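Local coordinates for enterotoxin type A (Staphylococcus aureus, PDB 1DYQ), which acts as a superantigen, bridging MHC class II molecules and T-cell receptors to drive T-cell activation, and causes staphylococcal food poisoning, at residues E155-L158 / Q159-Y163. The protein carries 3 engineered substitutions. Sequence-based numbering, arbitrary orientation.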
# COMPACT_ATOMS: atom_id res chain seq x y z
N GLU A 155 -0.75 -1.19 4.31
CA GLU A 155 -0.00 -2.30 4.87
C GLU A 155 -0.48 -3.65 4.31
O GLU A 155 0.32 -4.51 4.04
CB GLU A 155 -0.05 -2.30 6.40
CG GLU A 155 0.57 -3.51 7.05
CD GLU A 155 0.69 -3.41 8.55
OE1 GLU A 155 0.67 -2.28 9.10
OE2 GLU A 155 0.80 -4.48 9.21
N LEU A 156 -1.80 -3.78 4.22
CA LEU A 156 -2.38 -5.04 3.71
C LEU A 156 -2.20 -5.17 2.21
O LEU A 156 -1.82 -6.28 1.75
CB LEU A 156 -3.88 -5.08 4.02
CG LEU A 156 -4.25 -4.96 5.51
CD1 LEU A 156 -5.77 -4.98 5.64
CD2 LEU A 156 -3.59 -6.04 6.34
N ASP A 157 -2.37 -4.10 1.47
CA ASP A 157 -2.26 -4.14 -0.00
C ASP A 157 -0.85 -4.37 -0.45
O ASP A 157 -0.59 -5.15 -1.38
CB ASP A 157 -2.85 -2.83 -0.54
CG ASP A 157 -3.21 -2.87 -2.01
OD1 ASP A 157 -3.41 -3.99 -2.55
OD2 ASP A 157 -3.31 -1.79 -2.64
N LEU A 158 0.16 -3.78 0.22
CA LEU A 158 1.55 -4.06 -0.13
C LEU A 158 1.85 -5.55 0.03
O LEU A 158 2.52 -6.17 -0.81
CB LEU A 158 2.48 -3.23 0.77
CG LEU A 158 2.51 -1.73 0.42
CD1 LEU A 158 3.29 -0.98 1.54
CD2 LEU A 158 3.17 -1.50 -0.93
N GLN A 159 1.37 -6.15 1.13
CA GLN A 159 1.67 -7.56 1.36
C GLN A 159 0.93 -8.42 0.32
O GLN A 159 1.59 -9.33 -0.22
CB GLN A 159 1.29 -8.02 2.76
CG GLN A 159 2.12 -7.40 3.89
CD GLN A 159 1.53 -7.88 5.23
OE1 GLN A 159 1.74 -9.03 5.59
NE2 GLN A 159 0.88 -6.97 5.91
N ALA A 160 -0.30 -8.08 0.05
CA ALA A 160 -1.07 -8.91 -0.92
C ALA A 160 -0.50 -8.84 -2.31
O ALA A 160 -0.24 -9.88 -2.94
CB ALA A 160 -2.54 -8.50 -0.92
N ARG A 161 -0.16 -7.62 -2.78
CA ARG A 161 0.37 -7.52 -4.14
C ARG A 161 1.76 -8.06 -4.27
O ARG A 161 2.12 -8.55 -5.36
CB ARG A 161 0.27 -6.07 -4.65
CG ARG A 161 -1.15 -5.54 -4.62
CD ARG A 161 -1.32 -4.42 -5.65
NE ARG A 161 -2.36 -3.52 -5.28
CZ ARG A 161 -2.85 -2.51 -6.00
NH1 ARG A 161 -2.44 -2.31 -7.24
NH2 ARG A 161 -3.76 -1.70 -5.47
N ARG A 162 2.59 -8.10 -3.22
CA ARG A 162 3.90 -8.69 -3.30
C ARG A 162 3.76 -10.22 -3.58
O ARG A 162 4.41 -10.71 -4.47
CB ARG A 162 4.72 -8.52 -2.02
CG ARG A 162 6.10 -9.18 -2.10
CD ARG A 162 6.94 -8.82 -0.85
NE ARG A 162 7.36 -7.43 -0.98
CZ ARG A 162 8.33 -6.99 -1.76
NH1 ARG A 162 9.07 -7.81 -2.48
NH2 ARG A 162 8.54 -5.67 -1.84
N TYR A 163 2.76 -10.79 -2.91
CA TYR A 163 2.47 -12.23 -3.16
C TYR A 163 1.92 -12.41 -4.56
O TYR A 163 2.33 -13.40 -5.23
CB TYR A 163 1.46 -12.71 -2.10
CG TYR A 163 0.93 -14.12 -2.41
CD1 TYR A 163 1.71 -15.22 -2.18
CD2 TYR A 163 -0.33 -14.24 -2.96
CE1 TYR A 163 1.22 -16.50 -2.47
CE2 TYR A 163 -0.81 -15.53 -3.28
CZ TYR A 163 -0.03 -16.61 -3.02
OH TYR A 163 -0.53 -17.88 -3.31
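E155 and Q159 sit one turn apart on helix 153-168, the central helix of the beta-grasp domain, and their side chains run alongside each other in the same direction. The carbonyl of E155 serves two donors from Q159: the backbone N, over a long, weak bond of 3.5 Å, and the side-chain amide, whose NE2 reaches E155 O at 3.1 Å from above the carbonyl plane. Q159 folds back this way because its CG lies beside its own backbone N (chi1 -67°). The two polar ends also tie the helix to strand 145-148 of the same domain, E155 through a salt bridge from OE1 to K148 and a hydrogen bond from OE2 to T146, Q159 through its OE1 to the backbone N of K145. L156 contributes an ordinary helical bond, A160 N to L156 O at 2.9 Å, while its side chain packs on F187 of strand 182-188. D157 forms an i to i+4 salt bridge with R161 on the buried flank, where Y31 touches both residues. R161, extended from CG to NE, presents the side of its guanidinium group; NH2 meets the syn lone pair of D157 OD2 at 2.9 Å, and Y214 OH bonds to the same oxygen. The straightest side-chain bond joins R161 NE to D157 OD1, 3.0 Å long, in the guanidinium plane but 34° out of the carboxylate plane. L158 packs against Y31 and Y89, and its carbonyl O accepts R162 N at 3.1 Å.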